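Local coordinates for periplasmic binding protein (Veillonella parvula, PDB 4N01) that probably binds a solute in the periplasm and delivers it to a membrane transporter, as in related periplasmic binding proteins, at residues A[254-257]-A[258-261]; A[284-287]-A[288-292]; A[324-327]-A[328-332]. All coordinates share one frame; numbering follows the deposited sequence. Where two conformers were deposited one is given.

Interaction 1: residues A[254-257]-A[258-261]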
loop_
_atom_site.group_PDB
_atom_site.type_symbol
_atom_site.label_atom_id
_atom_site.label_comp_id
_atom_site.label_asym_id
_atom_site.label_seq_id
_atom_site.Cartn_x
_atom_site.Cartn_y
_atom_site.Cartn_z
ATOM N N GLY A 254 -5.098 -7.620 17.555
ATOM C CA GLY A 254 -6.495 -7.698 17.958
ATOM C C GLY A 254 -6.663 -8.879 18.904
ATOM O O GLY A 254 -5.690 -9.566 19.225
ATOM N N SER A 255 -7.896 -9.101 19.353
ATOM C CA SER A 255 -8.237 -10.276 20.144
ATOM C C SER A 255 -9.161 -11.164 19.326
ATOM O O SER A 255 -10.037 -10.661 18.618
ATOM C CB SER A 255 -8.932 -9.866 21.442
ATOM O OG SER A 255 -8.010 -9.290 22.352
ATOM N N TRP A 256 -8.963 -12.478 19.404
ATOM C CA TRP A 256 -9.865 -13.405 18.735
ATOM C C TRP A 256 -11.297 -13.255 19.264
ATOM O O TRP A 256 -12.242 -13.462 18.521
ATOM C CB TRP A 256 -9.402 -14.859 18.910
ATOM C CG TRP A 256 -8.224 -15.274 18.039
ATOM C CD1 TRP A 256 -7.030 -15.787 18.467
ATOM C CD2 TRP A 256 -8.141 -15.222 16.602
ATOM N NE1 TRP A 256 -6.211 -16.052 17.386
ATOM C CE2 TRP A 256 -6.869 -15.708 16.235
ATOM C CE3 TRP A 256 -9.017 -14.793 15.595
ATOM C CZ2 TRP A 256 -6.456 -15.796 14.907
ATOM C CZ3 TRP A 256 -8.602 -14.877 14.276
ATOM C CH2 TRP A 256 -7.336 -15.373 13.944
ATOM N N GLU A 257 -11.445 -12.911 20.542
ATOM C CA GLU A 257 -12.777 -12.684 21.129
ATOM C C GLU A 257 -13.555 -11.664 20.316
ATOM O O GLU A 257 -14.747 -11.837 20.058
ATOM C CB GLU A 257 -12.681 -12.218 22.587
ATOM C CG GLU A 257 -12.347 -13.334 23.558
ATOM C CD GLU A 257 -10.908 -13.814 23.428
ATOM O OE1 GLU A 257 -10.049 -13.018 22.979
ATOM O OE2 GLU A 257 -10.636 -14.991 23.766
ATOM N N THR A 258 -12.860 -10.617 19.884
ATOM C CA THR A 258 -13.493 -9.544 19.146
ATOM C C THR A 258 -13.901 -10.032 17.757
ATOM O O THR A 258 -15.001 -9.739 17.278
ATOM C CB THR A 258 -12.547 -8.337 19.023
ATOM O OG1 THR A 258 -12.212 -7.876 20.340
ATOM C CG2 THR A 258 -13.227 -7.213 18.259
ATOM N N VAL A 259 -13.017 -10.790 17.117
ATOM C CA VAL A 259 -13.312 -11.338 15.798
ATOM C C VAL A 259 -14.504 -12.288 15.870
ATOM O O VAL A 259 -15.399 -12.255 15.022
ATOM C CB VAL A 259 -12.103 -12.096 15.253
ATOM C CG1 VAL A 259 -12.380 -12.593 13.830
ATOM C CG2 VAL A 259 -10.866 -11.193 15.299
ATOM N N ILE A 260 -14.506 -13.147 16.884
ATOM C CA ILE A 260 -15.607 -14.078 17.076
ATOM C C ILE A 260 -16.936 -13.336 17.271
ATOM O O ILE A 260 -17.956 -13.723 16.689
ATOM C CB ILE A 260 -15.349 -14.997 18.291
ATOM C CG1 ILE A 260 -14.158 -15.926 18.002
ATOM C CG2 ILE A 260 -16.568 -15.831 18.594
ATOM C CD1 ILE A 260 -13.616 -16.595 19.274
ATOM N N ALA A 261 -16.922 -12.280 18.084
ATOM C CA ALA A 261 -18.124 -11.477 18.332
ATOM C C ALA A 261 -18.632 -10.843 17.032
ATOM O O ALA A 261 -19.835 -10.765 16.789
ATOM C CB ALA A 261 -17.823 -10.391 19.347
HETATM O O HOH W 1 -9.703 -6.554 19.660
#
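W256 lays the six-membered part of its indole beside V259, with its CE3 atom 4.1 Å from CG2 of V259. The two side chains point the same way from positions three residues apart in the first turn of helix 256-262, and the methyl meets the ring system obliquely. The torsion of V259 explains which methyl is used: CG1 stands anti to the backbone N (chi1 -176°), which turns CG2 back toward the start of the helix, where it also rests 3.5 Å from the carbonyl O of S255. Both residues are buried, and L295 adds further cover to the indole.

A different chemistry occupies the other side of this turn. S255 holds the N-cap position, yet its side chain makes no capping bond; OG is hydrogen-bonded to OE1 of Q220. Its carbonyl O instead receives weak hydrogen bonds from the backbone N of T258 and that of V259. A water spans the opening of the turn, accepting from the backbone N of S255 at 3.1 Å and hydrogen-bonded to OG1 of T258 at 2.9 Å. M242 and L245 pack against T258. Firmer helical bonds follow, I260 N to W256 O, 2.8 Å long and nearly straight at 169°, and next A261 N to E257 O, at 3.0 Å. Over the first of these bonds I260 folds its CG1 down to 3.2 Å from W256 O, so the carbonyl is partly roofed by hydrocarbon. E257 spends its carboxylate outside this turn, with OE2 hydrogen-bonded to NE2 of Q294.

The helix therefore starts without a cap from the serine hydroxyl: one carbonyl and a bridging water tie the first turn together on its polar side, while W256 and V259 give the turn an apolar side turned into the protein.

Interaction 2: residues A[284-287]-A[288-292]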
loop_
_atom_site.group_PDB
_atom_site.type_symbol
_atom_site.label_atom_id
_atom_site.label_comp_id
_atom_site.label_asym_id
_atom_site.label_seq_id
_atom_site.Cartn_x
_atom_site.Cartn_y
_atom_site.Cartn_z
ATOM N N GLN A 284 -1.039 -22.334 4.661
ATOM C CA GLN A 284 -0.638 -22.586 6.043
ATOM C C GLN A 284 -1.457 -21.739 7.012
ATOM O O GLN A 284 -1.815 -22.201 8.101
ATOM C CB GLN A 284 0.846 -22.281 6.248
ATOM C CG GLN A 284 1.791 -23.180 5.483
ATOM C CD GLN A 284 3.232 -22.722 5.597
ATOM O OE1 GLN A 284 3.537 -21.784 6.335
ATOM N NE2 GLN A 284 4.125 -23.382 4.867
ATOM N N LYS A 285 -1.742 -20.494 6.635
ATOM C CA LYS A 285 -2.528 -19.627 7.510
ATOM C C LYS A 285 -3.977 -20.091 7.564
ATOM O O LYS A 285 -4.606 -20.022 8.615
ATOM C CB LYS A 285 -2.417 -18.154 7.091
ATOM C CG LYS A 285 -1.015 -17.611 7.296
ATOM C CD LYS A 285 -0.873 -16.152 6.889
ATOM C CE LYS A 285 0.541 -15.694 7.214
ATOM N NZ LYS A 285 0.833 -14.361 6.617
ATOM N N ILE A 286 -4.502 -20.578 6.443
ATOM C CA ILE A 286 -5.836 -21.181 6.458
ATOM C C ILE A 286 -5.875 -22.363 7.428
ATOM O O ILE A 286 -6.819 -22.512 8.222
ATOM C CB ILE A 286 -6.247 -21.689 5.059
ATOM C CG1 ILE A 286 -6.553 -20.506 4.130
ATOM C CG2 ILE A 286 -7.466 -22.605 5.152
ATOM C CD1 ILE A 286 -6.874 -20.939 2.711
ATOM N N GLU A 287 -4.855 -23.215 7.360
ATOM C CA GLU A 287 -4.826 -24.402 8.208
ATOM C C GLU A 287 -4.669 -24.028 9.685
ATOM O O GLU A 287 -5.181 -24.728 10.562
ATOM C CB GLU A 287 -3.736 -25.381 7.757
ATOM C CG GLU A 287 -4.042 -26.038 6.404
ATOM C CD GLU A 287 -5.425 -26.690 6.353
ATOM O OE1 GLU A 287 -5.710 -27.574 7.200
ATOM O OE2 GLU A 287 -6.233 -26.319 5.466
ATOM N N LYS A 288 -3.980 -22.916 9.946
ATOM C CA LYS A 288 -3.769 -22.428 11.310
ATOM C C LYS A 288 -5.101 -21.954 11.886
ATOM O O LYS A 288 -5.394 -22.164 13.069
ATOM C CB LYS A 288 -2.755 -21.276 11.309
ATOM C CG LYS A 288 -2.295 -20.804 12.686
ATOM C CD LYS A 288 -1.376 -21.830 13.346
ATOM C CE LYS A 288 -1.000 -21.424 14.772
ATOM N NZ LYS A 288 -0.431 -20.052 14.818
ATOM N N ILE A 289 -5.914 -21.329 11.035
ATOM C CA ILE A 289 -7.217 -20.824 11.457
ATOM C C ILE A 289 -8.183 -21.993 11.679
ATOM O O ILE A 289 -8.875 -22.063 12.705
ATOM C CB ILE A 289 -7.772 -19.801 10.440
ATOM C CG1 ILE A 289 -6.949 -18.505 10.495
ATOM C CG2 ILE A 289 -9.249 -19.503 10.698
ATOM C CD1 ILE A 289 -7.279 -17.532 9.359
ATOM N N LYS A 290 -8.206 -22.930 10.736
ATOM C CA LYS A 290 -9.076 -24.098 10.834
ATOM C C LYS A 290 -8.779 -24.940 12.062
ATOM O O LYS A 290 -9.673 -25.586 12.595
ATOM C CB LYS A 290 -8.924 -24.991 9.603
ATOM C CG LYS A 290 -9.504 -24.437 8.312
ATOM C CD LYS A 290 -9.231 -25.451 7.202
ATOM C CE LYS A 290 -10.066 -25.220 5.965
ATOM N NZ LYS A 290 -9.985 -26.420 5.078
ATOM N N ALA A 291 -7.525 -24.939 12.502
ATOM C CA ALA A 291 -7.102 -25.816 13.594
ATOM C C ALA A 291 -7.366 -25.202 14.967
ATOM O O ALA A 291 -7.151 -25.849 15.995
ATOM C CB ALA A 291 -5.630 -26.160 13.451
ATOM N N ASN A 292 -7.844 -23.960 14.974
ATOM C CA ASN A 292 -8.126 -23.237 16.214
ATOM C C ASN A 292 -9.580 -23.463 16.638
ATOM O O ASN A 292 -10.509 -22.943 16.009
ATOM C CB ASN A 292 -7.853 -21.750 16.003
ATOM C CG ASN A 292 -7.890 -20.946 17.299
ATOM O OD1 ASN A 292 -8.542 -21.324 18.273
ATOM N ND2 ASN A 292 -7.188 -19.822 17.304
#
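E287 and K290 are brought together by unlike torsions, a fold in one chain and full extension of the other. In E287 the bend at chi2 (-53°) swings the carboxylate round the helix toward K290, whereas K290 runs straight out beyond CG (chi2 179°) and crosses it obliquely. OE2 of E287 consequently meets the aliphatic shaft of K290 first, 3.6 Å from CD, and makes only a long salt bridge to NZ, at 3.8 Å. The attraction is probably modest, since both residues are exposed to solvent.

An apolar neighbour adjoins the carboxylate. I286 and K290 lie side by side, and CG2 of the isoleucine touches CE of the lysine at 3.8 Å, so a methyl and a carboxylate share the near side of the shaft. Beneath it, the hydrogen bond from K290 N to I286 O is 2.9 Å long and close to straight (167°). The next one, A291 N to E287 O, is weak, and the helix gives way to a turn in which N292 N bonds to I289 O.

The other lysines have partners outside the turn: K288 forms a salt bridge with E217, and the ammonium of K285 is gripped by D281 and by the backbone O atoms of D215 and A270. I286 and I289 turn inward, onto I269 and F306 of two neighbouring strands. Helix 280-290, lying between parallel strands 266-270 and 306-309 in the chain and packed on both, is part of the beta-alpha-beta crossover that builds the alpha/beta lobes of periplasmic binding proteins.

Interaction 3: residues A[324-327]-A[328-332]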
loop_
_atom_site.group_PDB
_atom_site.type_symbol
_atom_site.label_atom_id
_atom_site.label_comp_id
_atom_site.label_asym_id
_atom_site.label_seq_id
_atom_site.Cartn_x
_atom_site.Cartn_y
_atom_site.Cartn_z
ATOM N N LEU A 324 -9.180 -4.600 -6.139
ATOM C CA LEU A 324 -10.585 -4.470 -5.762
ATOM C C LEU A 324 -11.512 -5.159 -6.758
ATOM O O LEU A 324 -12.563 -5.680 -6.385
ATOM C CB LEU A 324 -10.963 -2.999 -5.636
ATOM C CG LEU A 324 -10.479 -2.237 -4.395
ATOM C CD1 LEU A 324 -10.932 -0.776 -4.491
ATOM C CD2 LEU A 324 -11.008 -2.862 -3.125
ATOM N N LYS A 325 -11.124 -5.165 -8.026
ATOM C CA LYS A 325 -11.886 -5.874 -9.050
ATOM C C LYS A 325 -11.969 -7.366 -8.708
ATOM O O LYS A 325 -13.057 -7.959 -8.687
ATOM C CB LYS A 325 -11.235 -5.678 -10.414
ATOM C CG LYS A 325 -12.037 -6.191 -11.586
ATOM C CD LYS A 325 -11.387 -5.748 -12.905
ATOM C CE LYS A 325 -12.214 -6.144 -14.115
ATOM N NZ LYS A 325 -12.311 -7.617 -14.286
ATOM N N ARG A 326 -10.815 -7.965 -8.428
ATOM C CA ARG A 326 -10.749 -9.389 -8.089
ATOM C C ARG A 326 -11.493 -9.689 -6.794
ATOM O O ARG A 326 -12.221 -10.685 -6.705
ATOM C CB ARG A 326 -9.292 -9.839 -7.972
ATOM C CG ARG A 326 -9.109 -11.343 -7.835
ATOM C CD ARG A 326 -7.624 -11.713 -7.702
ATOM N NE ARG A 326 -7.148 -11.589 -6.324
ATOM C CZ ARG A 326 -6.266 -10.685 -5.903
ATOM N NH1 ARG A 326 -5.736 -9.812 -6.758
ATOM N NH2 ARG A 326 -5.901 -10.670 -4.623
ATOM N N LEU A 327 -11.314 -8.830 -5.793
ATOM C CA LEU A 327 -11.917 -9.049 -4.487
ATOM C C LEU A 327 -13.429 -8.945 -4.594
ATOM O O LEU A 327 -14.145 -9.730 -3.979
ATOM C CB LEU A 327 -11.388 -8.036 -3.461
ATOM C CG LEU A 327 -9.929 -8.209 -3.022
ATOM C CD1 LEU A 327 -9.455 -7.038 -2.169
ATOM C CD2 LEU A 327 -9.788 -9.472 -2.244
ATOM N N ALA A 328 -13.909 -7.998 -5.406
ATOM C CA ALA A 328 -15.342 -7.837 -5.617
ATOM C C ALA A 328 -15.937 -9.093 -6.238
ATOM O O ALA A 328 -17.068 -9.487 -5.929
ATOM C CB ALA A 328 -15.621 -6.624 -6.502
ATOM N N GLU A 329 -15.179 -9.734 -7.116
ATOM C CA GLU A 329 -15.698 -10.906 -7.795
ATOM C C GLU A 329 -15.748 -12.060 -6.808
ATOM O O GLU A 329 -16.730 -12.806 -6.751
ATOM C CB GLU A 329 -14.845 -11.249 -9.023
ATOM C CG GLU A 329 -14.934 -10.190 -10.118
ATOM C CD GLU A 329 -14.183 -10.569 -11.377
ATOM O OE1 GLU A 329 -13.300 -11.455 -11.309
ATOM O OE2 GLU A 329 -14.480 -9.977 -12.440
ATOM N N GLU A 330 -14.704 -12.177 -6.001
ATOM C CA GLU A 330 -14.615 -13.275 -5.048
ATOM C C GLU A 330 -15.598 -13.154 -3.881
ATOM O O GLU A 330 -16.154 -14.157 -3.435
ATOM C CB GLU A 330 -13.165 -13.438 -4.562
ATOM C CG GLU A 330 -12.251 -14.078 -5.623
ATOM C CD GLU A 330 -10.770 -14.034 -5.273
ATOM O OE1 GLU A 330 -10.415 -13.416 -4.248
ATOM O OE2 GLU A 330 -9.955 -14.606 -6.034
ATOM N N ILE A 331 -15.826 -11.935 -3.401
ATOM C CA ILE A 331 -16.703 -11.714 -2.240
ATOM C C ILE A 331 -18.179 -11.721 -2.624
ATOM O O ILE A 331 -19.020 -12.286 -1.920
ATOM C CB ILE A 331 -16.344 -10.387 -1.537
ATOM C CG1 ILE A 331 -14.969 -10.518 -0.881
ATOM C CG2 ILE A 331 -17.383 -9.996 -0.480
ATOM C CD1 ILE A 331 -14.385 -9.209 -0.398
ATOM N N HIS A 332 -18.485 -11.136 -3.775
ATOM C CA HIS A 332 -19.875 -10.933 -4.178
ATOM C C HIS A 332 -20.333 -11.845 -5.308
ATOM O O HIS A 332 -21.507 -11.835 -5.672
ATOM C CB HIS A 332 -20.067 -9.484 -4.592
ATOM C CG HIS A 332 -19.903 -8.510 -3.461
ATOM N ND1 HIS A 332 -20.841 -8.368 -2.465
ATOM C CD2 HIS A 332 -18.911 -7.630 -3.185
ATOM C CE1 HIS A 332 -20.437 -7.432 -1.616
ATOM N NE2 HIS A 332 -19.272 -6.973 -2.029
HETATM O O HOH W 2 -7.770 -13.186 -4.210
#
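R326 and E330 are joined through a water that accepts from NE of R326 at 2.7 Å and donates to OE1 of E330, also at 2.7 Å. The pair sits one turn apart on helix 320-332, the last helix of this alpha/beta fold, and illustrates i to i+4 pairing of opposite charges along an alpha-helix. The water lies in the guanidinium plane, at its edge, but the carboxylate plane is turned 69° from it. NE of R326 and OE2 of E330 remain 4.1 Å apart, beyond salt-bridge range, and the nearest side-chain approach is by CG of R326, 3.8 Å from OE2 of E330. A bend at chi3 (84°) directs the rest of the guanidinium to other partners: NH1 to the carboxylate of E313 and NH2 to the backbone O of R308. Shortening R326 to an alanine removes the guanidinium, which would probably leave E313 without its charged mate and the water on E330 without its donor.

On the adjoining flank, K325 and E329 run alongside each other. Their salt bridge is long, with NZ of K325 3.7 Å from OE2 of E329, and that same oxygen also receives a hydrogen bond from the backbone N of V336.

Further round, the helix turns apolar. L327 packs on I307 and V309 of strand 306-309, and I331 also meets I307; CB of L327 lies 4.4 Å from CD1 of I331. A328 faces I199 and L203 of helix 182-203. At the end of the helix the ring of H332 bonds through NE2 to the carbonyl O of I236, and CG2 of I331 stands over the centre of that ring, 3.8 Å above its plane.

The three interactions are local contacts within three separate helices, met in series along the chain. Interactions 1 and 2 are neighbours, with centres 16 Å apart, and they touch where NE1 of W256 packs 3.9 Å from ND2 of N292. Interaction 3 stands apart, its nearest atoms about 15 Å from interaction 1 and about 11 Å from interaction 2. Strand 306-309 links the latter two, since F306 packs against the isoleucines of 284-292 while I307 meets L327 and I331 of 324-332. As for bound species, a sodium ion lies about 11 Å from the side chain of K285, and a glycerol, probably from crystallisation, about 6 Å from that of K325.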